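Local coordinates for protein glycine oxidase (Bacillus cereus ATCC 14579, PDB 7CYX) that probably catalyses the FAD-dependent oxidation of glycine by oxygen to glyoxylate, hydrogen peroxide and ammonium, a step linked to thiamine diphosphate biosynthesis, at residues R260-A265 / S302-L307; A47-V52 / R250-P255; E286-Y289 / A294-E297. All blocks are in the same frame, centred on the assembly; numbering follows the deposited sequence.

Interaction 1: R260-A265 / S302-L307; sequences RYVIGA and STWAGL. With FAD (flavin-adenine dinucleotide), chain C.
The guanidinium of Arg260 and the indole of Trp304 reach toward each other from opposite directions, their planes only 15° apart, yet they overlap little and the approach is oblique, neither a clean face nor an edge. NH2 of Arg260 comes to 3.9 Å from CH2 of Trp304, and NH1 of Arg260 lies 4.0 Å from CZ3 of the same ring, so the benzo end of the indole does the touching. The Val262 side chain runs at about a right angle to that of Trp304, CG1 of Val262 approaching CZ2 of Trp304 obliquely at 4.2 Å. The indole gets there because chi1 of Trp304, 65°, sets CG between the backbone N and the carbonyl carbon and swings the ring off strand 299-311 toward strand 260-269. The two strands are not neighbours in the mixed sheet: strand 225-236 runs between them, and Arg260 and Trp304 meet across it. Both segments go on to the flavin, where C of Gly306 is 3.5 Å from C8M of FAD and CB of Ala265 is 4.0 Å from C7M of FAD, van der Waals contacts with the two methyls of the dimethylbenzene ring. The carbonyl of Ala45 accepts a hydrogen bond from NE1 of Trp304. With NH1 of Arg260 paired in a salt bridge to Glu301, the contact itself rests on dispersion packing.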
loop_
_atom_site.group_PDB
_atom_site.type_symbol
_atom_site.label_atom_id
_atom_site.label_comp_id
_atom_site.label_asym_id
_atom_site.label_seq_id
_atom_site.Cartn_x
_atom_site.Cartn_y
_atom_site.Cartn_z
ATOM N N ARG A 260 -11.946 2.850 1.815
ATOM C CA ARG A 260 -11.940 2.580 3.244
ATOM C C ARG A 260 -12.244 3.874 4.034
ATOM O O ARG A 260 -11.653 4.944 3.762
ATOM C CB ARG A 260 -10.588 1.964 3.623
ATOM C CG ARG A 260 -10.564 1.331 5.009
ATOM C CD ARG A 260 -9.400 0.383 5.265
ATOM N NE ARG A 260 -8.424 0.940 6.172
ATOM C CZ ARG A 260 -7.958 0.335 7.262
ATOM N NH1 ARG A 260 -8.444 -0.827 7.662
ATOM N NH2 ARG A 260 -6.972 0.893 7.934
ATOM N N TYR A 261 -13.157 3.769 5.018
ATOM C CA TYR A 261 -13.506 4.845 5.992
ATOM C C TYR A 261 -13.117 4.389 7.401
ATOM O O TYR A 261 -13.552 3.318 7.861
ATOM C CB TYR A 261 -14.979 5.253 5.832
ATOM C CG TYR A 261 -15.214 5.800 4.449
ATOM C CD1 TYR A 261 -15.421 4.937 3.398
ATOM C CD2 TYR A 261 -15.034 7.143 4.157
ATOM C CE1 TYR A 261 -15.536 5.385 2.100
ATOM C CE2 TYR A 261 -15.161 7.618 2.864
ATOM C CZ TYR A 261 -15.396 6.729 1.830
ATOM O OH TYR A 261 -15.504 7.144 0.541
ATOM N N VAL A 262 -12.269 5.193 8.060
ATOM C CA VAL A 262 -11.757 4.897 9.403
ATOM C C VAL A 262 -12.347 5.909 10.383
ATOM O O VAL A 262 -12.277 7.119 10.125
ATOM C CB VAL A 262 -10.214 4.917 9.438
ATOM C CG1 VAL A 262 -9.676 4.774 10.843
ATOM C CG2 VAL A 262 -9.619 3.848 8.546
ATOM N N ILE A 263 -12.907 5.400 11.496
ATOM C CA ILE A 263 -13.795 6.145 12.386
ATOM C C ILE A 263 -13.437 5.851 13.840
ATOM O O ILE A 263 -13.484 4.705 14.271
ATOM C CB ILE A 263 -15.263 5.752 12.140
ATOM C CG1 ILE A 263 -15.627 5.665 10.660
ATOM C CG2 ILE A 263 -16.195 6.684 12.891
ATOM C CD1 ILE A 263 -16.835 4.809 10.391
ATOM N N GLY A 264 -13.181 6.908 14.605
ATOM C CA GLY A 264 -12.735 6.802 15.983
ATOM C C GLY A 264 -12.707 8.169 16.666
ATOM O O GLY A 264 -13.138 9.149 16.080
ATOM N N ALA A 265 -12.240 8.242 17.915
ATOM C CA ALA A 265 -11.701 7.118 18.648
ATOM C C ALA A 265 -11.951 7.340 20.144
ATOM O O ALA A 265 -11.876 8.479 20.620
ATOM C CB ALA A 265 -10.229 7.009 18.331
ATOM N N SER A 302 -13.475 -3.843 9.933
ATOM C CA SER A 302 -12.616 -4.202 11.072
ATOM C C SER A 302 -12.819 -3.245 12.238
ATOM O O SER A 302 -13.407 -2.202 12.058
ATOM C CB SER A 302 -11.218 -4.043 10.568
ATOM O OG SER A 302 -10.310 -4.841 11.268
ATOM N N THR A 303 -12.285 -3.638 13.381
ATOM C CA THR A 303 -12.248 -2.818 14.604
ATOM C C THR A 303 -10.925 -3.122 15.299
ATOM O O THR A 303 -10.482 -4.240 15.209
ATOM C CB THR A 303 -13.461 -3.059 15.497
ATOM O OG1 THR A 303 -13.262 -2.138 16.556
ATOM C CG2 THR A 303 -13.543 -4.464 16.043
ATOM N N TRP A 304 -10.309 -2.136 15.931
ATOM C CA TRP A 304 -9.037 -2.417 16.631
ATOM C C TRP A 304 -8.823 -1.408 17.745
ATOM O O TRP A 304 -9.552 -0.444 17.808
ATOM C CB TRP A 304 -7.863 -2.424 15.659
ATOM C CG TRP A 304 -7.600 -1.098 15.031
ATOM C CD1 TRP A 304 -6.889 -0.067 15.554
ATOM C CD2 TRP A 304 -8.048 -0.665 13.747
ATOM N NE1 TRP A 304 -6.869 0.976 14.682
ATOM C CE2 TRP A 304 -7.569 0.639 13.565
ATOM C CE3 TRP A 304 -8.806 -1.251 12.740
ATOM C CZ2 TRP A 304 -7.819 1.364 12.413
ATOM C CZ3 TRP A 304 -9.054 -0.530 11.599
ATOM C CH2 TRP A 304 -8.576 0.761 11.446
ATOM N N ALA A 305 -7.822 -1.672 18.572
ATOM C CA ALA A 305 -7.457 -0.819 19.712
ATOM C C ALA A 305 -5.963 -0.520 19.649
ATOM O O ALA A 305 -5.204 -1.432 19.410
ATOM C CB ALA A 305 -7.804 -1.529 20.987
ATOM N N GLY A 306 -5.600 0.736 19.868
ATOM C CA GLY A 306 -4.219 1.227 19.883
ATOM C C GLY A 306 -3.912 1.999 21.152
ATOM O O GLY A 306 -4.817 2.533 21.789
ATOM N N LEU A 307 -2.628 2.055 21.516
ATOM C CA LEU A 307 -2.176 2.565 22.822
ATOM C C LEU A 307 -1.347 3.841 22.624
ATOM O O LEU A 307 -0.122 3.769 22.418
ATOM C CB LEU A 307 -1.356 1.478 23.531
ATOM C CG LEU A 307 -2.076 0.137 23.688
ATOM C CD1 LEU A 307 -1.247 -0.827 24.525
ATOM C CD2 LEU A 307 -3.457 0.314 24.302
HETATM P PA FAD C . 4.676 2.845 19.165
HETATM O O1A FAD C . 4.191 2.834 17.770
HETATM O O2A FAD C . 3.795 2.196 20.196
HETATM O O5B FAD C . 6.130 2.246 19.136
HETATM C C5B FAD C . 6.714 1.788 20.311
HETATM C C4B FAD C . 7.367 0.490 19.921
HETATM O O4B FAD C . 8.359 0.194 20.885
HETATM C C3B FAD C . 6.397 -0.671 19.929
HETATM O O3B FAD C . 6.434 -1.266 18.612
HETATM C C2B FAD C . 6.914 -1.642 20.986
HETATM O O2B FAD C . 6.906 -2.994 20.507
HETATM C C1B FAD C . 8.344 -1.216 21.130
HETATM N N9A FAD C . 8.958 -1.467 22.432
HETATM C C8A FAD C . 8.505 -1.005 23.614
HETATM N N7A FAD C . 9.317 -1.404 24.612
HETATM C C5A FAD C . 10.329 -2.085 24.051
HETATM C C6A FAD C . 11.520 -2.759 24.562
HETATM N N6A FAD C . 11.732 -2.741 25.895
HETATM N N1A FAD C . 12.321 -3.406 23.674
HETATM C C2A FAD C . 12.033 -3.411 22.367
HETATM N N3A FAD C . 10.947 -2.810 21.827
HETATM C C4A FAD C . 10.089 -2.133 22.614
HETATM N N1 FAD C . -1.131 10.572 15.712
HETATM C C2 FAD C . -1.236 11.550 14.756
HETATM O O2 FAD C . -0.203 12.238 14.573
HETATM N N3 FAD C . -2.371 11.763 14.046
HETATM C C4 FAD C . -3.448 10.967 14.230
HETATM O O4 FAD C . -4.513 11.088 13.570
HETATM C C4X FAD C . -3.392 9.912 15.273
HETATM N N5 FAD C . -4.440 9.122 15.538
HETATM C C5X FAD C . -4.355 8.153 16.472
HETATM C C6 FAD C . -5.448 7.335 16.697
HETATM C C7 FAD C . -5.384 6.343 17.659
HETATM C C7M FAD C . -6.585 5.452 17.924
HETATM C C8 FAD C . -4.158 6.134 18.423
HETATM C C8M FAD C . -4.056 5.037 19.473
HETATM C C9 FAD C . -3.087 6.936 18.194
HETATM C C9A FAD C . -3.120 7.939 17.252
HETATM N N10 FAD C . -1.998 8.742 17.001
HETATM C C10 FAD C . -2.136 9.751 16.021
HETATM C "C1'" FAD C . -0.759 8.678 17.787
HETATM C "C2'" FAD C . 0.380 7.849 17.286
HETATM O "O2'" FAD C . -0.101 6.507 17.106
HETATM C "C3'" FAD C . 1.468 7.886 18.346
HETATM O "O3'" FAD C . 1.622 9.208 18.940
HETATM C "C4'" FAD C . 2.729 7.280 17.718
HETATM O "O4'" FAD C . 2.412 6.038 17.066
HETATM C "C5'" FAD C . 3.783 6.944 18.738
HETATM O "O5'" FAD C . 4.777 6.188 18.072
HETATM P P FAD C . 5.897 5.444 18.926
HETATM O O1P FAD C . 6.392 6.323 20.016
HETATM O O2P FAD C . 6.846 4.811 17.943
HETATM O O3P FAD C . 4.939 4.365 19.672
#

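Interaction 2: A47-V52 / R250-P255; sequences AGLLGV and RFYITP. With FAD (flavin-adenine dinucleotide), chain C.
Ala47 points its methyl at the phenol of Tyr252, meeting the ring obliquely near its hydroxyl end, with CB of Ala47 3.5 Å from CE1 of Tyr252. Leu49 crosses the same tyrosine at a slant nearer its backbone end, CD1 of Leu49 lying 4.0 Å from CB of Tyr252. Its other branch goes elsewhere: the side chains of Leu49 and Thr254 run antiparallel, side by side, which brings CD2 of Leu49 to 3.4 Å from OG1 of Thr254. Tyr252 stands up from its strand, and a chi1 of 54° turns the phenol toward the flavin, OH of Tyr252 reaching 3.7 Å from C6 of FAD. The contact joins the FAD-binding part of this DAO-family oxidoreductase, through the short strand 49-50, to strand 251-256 of the large mixed sheet, and together they line the isoalloxazine. Leu49 grips the pyrimidine edge with its backbone: N of Leu49 donates to O4 of FAD at 2.9 Å, and N3 of FAD donates to O of Leu49 at 3.0 Å, the latter with an angle of 161° at the hydrogen. Lys256 takes the carbonyl of Ala47 in a further hydrogen bond, and Phe247 packs against both Leu49 and Tyr252.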
loop_
_atom_site.group_PDB
_atom_site.type_symbol
_atom_site.label_atom_id
_atom_site.label_comp_id
_atom_site.label_asym_id
_atom_site.label_seq_id
_atom_site.Cartn_x
_atom_site.Cartn_y
_atom_site.Cartn_z
ATOM N N ALA A 47 -4.815 7.156 12.885
ATOM C CA ALA A 47 -5.546 7.594 11.691
ATOM C C ALA A 47 -4.668 8.483 10.795
ATOM O O ALA A 47 -5.099 8.881 9.737
ATOM C CB ALA A 47 -6.802 8.315 12.097
ATOM N N GLY A 48 -3.439 8.789 11.212
ATOM C CA GLY A 48 -2.485 9.462 10.346
ATOM C C GLY A 48 -2.894 10.882 9.960
ATOM O O GLY A 48 -2.430 11.398 8.946
ATOM N N LEU A 49 -3.722 11.546 10.777
ATOM C CA LEU A 49 -4.128 12.924 10.486
ATOM C C LEU A 49 -2.950 13.842 10.795
ATOM O O LEU A 49 -2.198 13.557 11.690
ATOM C CB LEU A 49 -5.342 13.287 11.340
ATOM C CG LEU A 49 -6.587 12.435 11.089
ATOM C CD1 LEU A 49 -7.709 12.818 12.043
ATOM C CD2 LEU A 49 -7.058 12.577 9.649
ATOM N N LEU A 50 -2.783 14.899 9.998
ATOM C CA LEU A 50 -1.731 15.895 10.171
ATOM C C LEU A 50 -2.398 17.258 10.367
ATOM O O LEU A 50 -3.057 17.759 9.449
ATOM C CB LEU A 50 -0.829 15.910 8.931
ATOM C CG LEU A 50 -0.329 14.554 8.420
ATOM C CD1 LEU A 50 0.197 14.660 6.994
ATOM C CD2 LEU A 50 0.748 13.983 9.325
ATOM N N GLY A 51 -2.248 17.823 11.572
ATOM C CA GLY A 51 -2.637 19.210 11.890
ATOM C C GLY A 51 -3.996 19.245 12.563
ATOM O O GLY A 51 -4.964 18.795 11.968
ATOM N N VAL A 52 -4.033 19.752 13.805
ATOM C CA VAL A 52 -5.227 19.900 14.703
ATOM C C VAL A 52 -4.970 19.121 16.004
ATOM O O VAL A 52 -5.185 17.920 16.081
ATOM C CB VAL A 52 -6.573 19.505 14.055
ATOM C CG1 VAL A 52 -7.664 19.364 15.103
ATOM C CG2 VAL A 52 -7.023 20.499 12.985
ATOM N N ARG A 250 -12.283 16.030 18.521
ATOM C CA ARG A 250 -11.365 14.853 18.515
ATOM C C ARG A 250 -11.937 13.661 17.735
ATOM O O ARG A 250 -11.141 12.901 17.209
ATOM C CB ARG A 250 -10.745 14.513 19.875
ATOM C CG ARG A 250 -9.957 15.645 20.512
ATOM C CD ARG A 250 -9.807 15.433 22.002
ATOM N NE ARG A 250 -8.579 15.963 22.570
ATOM C CZ ARG A 250 -7.921 15.406 23.577
ATOM N NH1 ARG A 250 -8.356 14.277 24.101
ATOM N NH2 ARG A 250 -6.822 15.963 24.047
ATOM N N PHE A 251 -13.255 13.521 17.644
ATOM C CA PHE A 251 -13.851 12.396 16.890
ATOM C C PHE A 251 -13.614 12.622 15.398
ATOM O O PHE A 251 -13.732 13.742 14.919
ATOM C CB PHE A 251 -15.331 12.271 17.222
ATOM C CG PHE A 251 -16.006 11.046 16.669
ATOM C CD1 PHE A 251 -15.977 9.853 17.356
ATOM C CD2 PHE A 251 -16.688 11.092 15.474
ATOM C CE1 PHE A 251 -16.603 8.730 16.854
ATOM C CE2 PHE A 251 -17.316 9.971 14.975
ATOM C CZ PHE A 251 -17.270 8.792 15.664
ATOM N N TYR A 252 -13.299 11.560 14.671
ATOM C CA TYR A 252 -13.009 11.775 13.242
ATOM C C TYR A 252 -13.516 10.636 12.375
ATOM O O TYR A 252 -13.644 9.516 12.816
ATOM C CB TYR A 252 -11.502 11.845 13.033
ATOM C CG TYR A 252 -10.774 10.655 13.588
ATOM C CD1 TYR A 252 -10.697 9.480 12.874
ATOM C CD2 TYR A 252 -10.198 10.693 14.838
ATOM C CE1 TYR A 252 -10.051 8.373 13.381
ATOM C CE2 TYR A 252 -9.542 9.598 15.360
ATOM C CZ TYR A 252 -9.470 8.434 14.629
ATOM O OH TYR A 252 -8.829 7.350 15.129
ATOM N N ILE A 253 -13.807 11.006 11.140
ATOM C CA ILE A 253 -14.170 10.069 10.055
ATOM C C ILE A 253 -13.137 10.381 8.987
ATOM O O ILE A 253 -13.022 11.525 8.620
ATOM C CB ILE A 253 -15.593 10.297 9.538
ATOM C CG1 ILE A 253 -16.619 10.268 10.666
ATOM C CG2 ILE A 253 -15.916 9.283 8.462
ATOM C CD1 ILE A 253 -18.034 10.176 10.188
ATOM N N THR A 254 -12.367 9.400 8.565
ATOM C CA THR A 254 -11.359 9.743 7.554
ATOM C C THR A 254 -11.380 8.738 6.421
ATOM O O THR A 254 -11.478 7.561 6.694
ATOM C CB THR A 254 -9.947 9.634 8.120
ATOM O OG1 THR A 254 -9.849 10.693 9.054
ATOM C CG2 THR A 254 -8.876 9.829 7.079
ATOM N N PRO A 255 -11.371 9.195 5.163
ATOM C CA PRO A 255 -11.151 8.285 4.042
ATOM C C PRO A 255 -9.707 7.771 4.047
ATOM O O PRO A 255 -8.835 8.438 4.600
ATOM C CB PRO A 255 -11.372 9.147 2.792
ATOM C CG PRO A 255 -11.049 10.552 3.274
ATOM C CD PRO A 255 -11.535 10.591 4.717
HETATM P PA FAD C . 4.676 2.845 19.165
HETATM O O1A FAD C . 4.191 2.834 17.770
HETATM O O2A FAD C . 3.795 2.196 20.196
HETATM O O5B FAD C . 6.130 2.246 19.136
HETATM C C5B FAD C . 6.714 1.788 20.311
HETATM C C4B FAD C . 7.367 0.490 19.921
HETATM O O4B FAD C . 8.359 0.194 20.885
HETATM C C3B FAD C . 6.397 -0.671 19.929
HETATM O O3B FAD C . 6.434 -1.266 18.612
HETATM C C2B FAD C . 6.914 -1.642 20.986
HETATM O O2B FAD C . 6.906 -2.994 20.507
HETATM C C1B FAD C . 8.344 -1.216 21.130
HETATM N N9A FAD C . 8.958 -1.467 22.432
HETATM C C8A FAD C . 8.505 -1.005 23.614
HETATM N N7A FAD C . 9.317 -1.404 24.612
HETATM C C5A FAD C . 10.329 -2.085 24.051
HETATM C C6A FAD C . 11.520 -2.759 24.562
HETATM N N6A FAD C . 11.732 -2.741 25.895
HETATM N N1A FAD C . 12.321 -3.406 23.674
HETATM C C2A FAD C . 12.033 -3.411 22.367
HETATM N N3A FAD C . 10.947 -2.810 21.827
HETATM C C4A FAD C . 10.089 -2.133 22.614
HETATM N N1 FAD C . -1.131 10.572 15.712
HETATM C C2 FAD C . -1.236 11.550 14.756
HETATM O O2 FAD C . -0.203 12.238 14.573
HETATM N N3 FAD C . -2.371 11.763 14.046
HETATM C C4 FAD C . -3.448 10.967 14.230
HETATM O O4 FAD C . -4.513 11.088 13.570
HETATM C C4X FAD C . -3.392 9.912 15.273
HETATM N N5 FAD C . -4.440 9.122 15.538
HETATM C C5X FAD C . -4.355 8.153 16.472
HETATM C C6 FAD C . -5.448 7.335 16.697
HETATM C C7 FAD C . -5.384 6.343 17.659
HETATM C C7M FAD C . -6.585 5.452 17.924
HETATM C C8 FAD C . -4.158 6.134 18.423
HETATM C C8M FAD C . -4.056 5.037 19.473
HETATM C C9 FAD C . -3.087 6.936 18.194
HETATM C C9A FAD C . -3.120 7.939 17.252
HETATM N N10 FAD C . -1.998 8.742 17.001
HETATM C C10 FAD C . -2.136 9.751 16.021
HETATM C "C1'" FAD C . -0.759 8.678 17.787
HETATM C "C2'" FAD C . 0.380 7.849 17.286
HETATM O "O2'" FAD C . -0.101 6.507 17.106
HETATM C "C3'" FAD C . 1.468 7.886 18.346
HETATM O "O3'" FAD C . 1.622 9.208 18.940
HETATM C "C4'" FAD C . 2.729 7.280 17.718
HETATM O "O4'" FAD C . 2.412 6.038 17.066
HETATM C "C5'" FAD C . 3.783 6.944 18.738
HETATM O "O5'" FAD C . 4.777 6.188 18.072
HETATM P P FAD C . 5.897 5.444 18.926
HETATM O O1P FAD C . 6.392 6.323 20.016
HETATM O O2P FAD C . 6.846 4.811 17.943
HETATM O O3P FAD C . 4.939 4.365 19.672
#

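Interaction 3: E286-Y289 / A294-E297; sequences ERAY and ALKE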
loop_
_atom_site.group_PDB
_atom_site.type_symbol
_atom_site.label_atom_id
_atom_site.label_comp_id
_atom_site.label_asym_id
_atom_site.label_seq_id
_atom_site.Cartn_x
_atom_site.Cartn_y
_atom_site.Cartn_z
ATOM N N GLU A 286 -22.728 5.114 16.346
ATOM C CA GLU A 286 -23.924 5.936 16.478
ATOM C C GLU A 286 -23.545 7.412 16.280
ATOM O O GLU A 286 -24.334 8.207 15.728
ATOM C CB GLU A 286 -24.605 5.711 17.831
ATOM C CG GLU A 286 -25.293 4.356 17.959
ATOM C CD GLU A 286 -26.687 4.225 17.353
ATOM O OE1 GLU A 286 -27.174 5.197 16.705
ATOM O OE2 GLU A 286 -27.287 3.137 17.525
ATOM N N ARG A 287 -22.356 7.787 16.769
ATOM C CA ARG A 287 -21.889 9.148 16.640
ATOM C C ARG A 287 -21.618 9.415 15.154
ATOM O O ARG A 287 -21.900 10.516 14.654
ATOM C CB ARG A 287 -20.667 9.410 17.520
ATOM C CG ARG A 287 -20.337 10.890 17.672
ATOM C CD ARG A 287 -19.267 11.147 18.723
ATOM N NE ARG A 287 -18.808 12.533 18.805
ATOM C CZ ARG A 287 -17.842 12.943 19.619
ATOM N NH1 ARG A 287 -17.273 12.083 20.451
ATOM N NH2 ARG A 287 -17.429 14.198 19.579
ATOM N N ALA A 288 -21.122 8.396 14.437
ATOM C CA ALA A 288 -20.741 8.579 13.037
ATOM C C ALA A 288 -21.986 8.762 12.171
ATOM O O ALA A 288 -21.921 9.450 11.141
ATOM C CB ALA A 288 -19.921 7.426 12.544
ATOM N N TYR A 289 -23.098 8.144 12.590
ATOM C CA TYR A 289 -24.331 8.164 11.844
ATOM C C TYR A 289 -24.894 9.597 11.828
ATOM O O TYR A 289 -25.469 10.003 10.829
ATOM C CB TYR A 289 -25.356 7.167 12.403
ATOM C CG TYR A 289 -25.006 5.695 12.388
ATOM C CD1 TYR A 289 -24.039 5.170 11.542
ATOM C CD2 TYR A 289 -25.703 4.801 13.192
ATOM C CE1 TYR A 289 -23.747 3.815 11.521
ATOM C CE2 TYR A 289 -25.435 3.441 13.174
ATOM C CZ TYR A 289 -24.443 2.940 12.342
ATOM O OH TYR A 289 -24.150 1.600 12.317
ATOM N N ALA A 294 -25.035 7.679 5.559
ATOM C CA ALA A 294 -24.829 6.599 4.606
ATOM C C ALA A 294 -23.901 5.509 5.174
ATOM O O ALA A 294 -23.819 4.442 4.577
ATOM C CB ALA A 294 -24.281 7.122 3.306
ATOM N N LEU A 295 -23.195 5.766 6.290
ATOM C CA LEU A 295 -22.280 4.769 6.852
ATOM C C LEU A 295 -23.070 3.570 7.404
ATOM O O LEU A 295 -22.481 2.539 7.693
ATOM C CB LEU A 295 -21.402 5.388 7.939
ATOM C CG LEU A 295 -20.189 6.178 7.449
ATOM C CD1 LEU A 295 -19.570 6.977 8.590
ATOM C CD2 LEU A 295 -19.141 5.265 6.817
ATOM N N LYS A 296 -24.392 3.721 7.531
ATOM C CA LYS A 296 -25.281 2.671 8.000
ATOM C C LYS A 296 -25.229 1.470 7.055
ATOM O O LYS A 296 -25.253 0.347 7.535
ATOM C CB LYS A 296 -26.708 3.201 8.123
ATOM C CG LYS A 296 -26.964 4.076 9.343
ATOM C CD LYS A 296 -28.275 4.837 9.260
ATOM C CE LYS A 296 -28.827 5.229 10.615
ATOM N NZ LYS A 296 -29.662 6.445 10.529
ATOM N N GLU A 297 -25.124 1.739 5.742
ATOM C CA GLU A 297 -25.327 0.757 4.676
ATOM C C GLU A 297 -24.009 0.481 3.942
ATOM O O GLU A 297 -24.009 -0.100 2.856
ATOM C CB GLU A 297 -26.428 1.238 3.720
ATOM C CG GLU A 297 -27.684 1.761 4.436
ATOM C CD GLU A 297 -28.908 2.076 3.580
ATOM O OE1 GLU A 297 -28.765 2.246 2.348
ATOM O OE2 GLU A 297 -30.017 2.144 4.147
#
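Tyr289 and Lys296 form the outer half of this contact, Ala288 and Leu295 the inner one, and the two halves differ in burial and in chemistry. On the inner side CB of Ala288 meets CD1 of Leu295 at 4.0 Å, methyl against methyl, with both residues buried. Ile253 of strand 251-256 and Ile263 of strand 260-269 touch both of them, so this half is the underside of the helix end and the following turn, pressed on the large mixed sheet. Leu295 also borders the tyrosine: its backbone C is 4.2 Å from CE1 of Tyr289, whereas the side chains approach more loosely, CB of Leu295 4.5 Å from CD1 of Tyr289. On the outer side the aliphatic part of Lys296 lies over one face of the Tyr289 ring in a CH-pi contact. CG of Lys296 sits almost exactly above the ring centre, 3.8 Å from the centroid and only 8° off the normal. Farther out, CE of Lys296 is 4.1 Å from CD2 of Tyr289, as the extended chain crosses the ring obliquely and carries the amine past its rim. NZ of Lys296 stays 6.8 Å from OE1 of Glu286, too far for a salt bridge, although the opposite charges may attract weakly across the exposed surface. The segments are part of the C-terminal end of helix 278-291 and of the 3-10 segment that follows it: the chain reverses within a few residues, and the 3-10 segment that includes 294-296 folds back against the last helical turns before strand 299-311. Dispersion and CH-pi contacts therefore hold the turn to the helix, with CG of Lys296 covering one tyrosine face while the ammonium of Lys296 stays at the surface.

Interactions 1 and 2 meet in the large mixed sheet, their centres about 11 Å apart. Strands 251-256 and 260-269 are consecutive in the chain and adjacent in the sheet, with probable backbone hydrogen bonds from N of Thr254 to O of Val262 and from N of Tyr252 to O of Gly264. Both contacts touch the flavin. Interaction 3 lies about 14 Å from interaction 1 and about 17 Å from interaction 2, centre to centre, away from FAD. Along the chain interaction 2 closes first; interaction 3 is nested within the loop that interaction 1 closes. Ile263, Phe251 and Ile253 pack on helix 278-291, so one sheet carries flavin contacts and the helix.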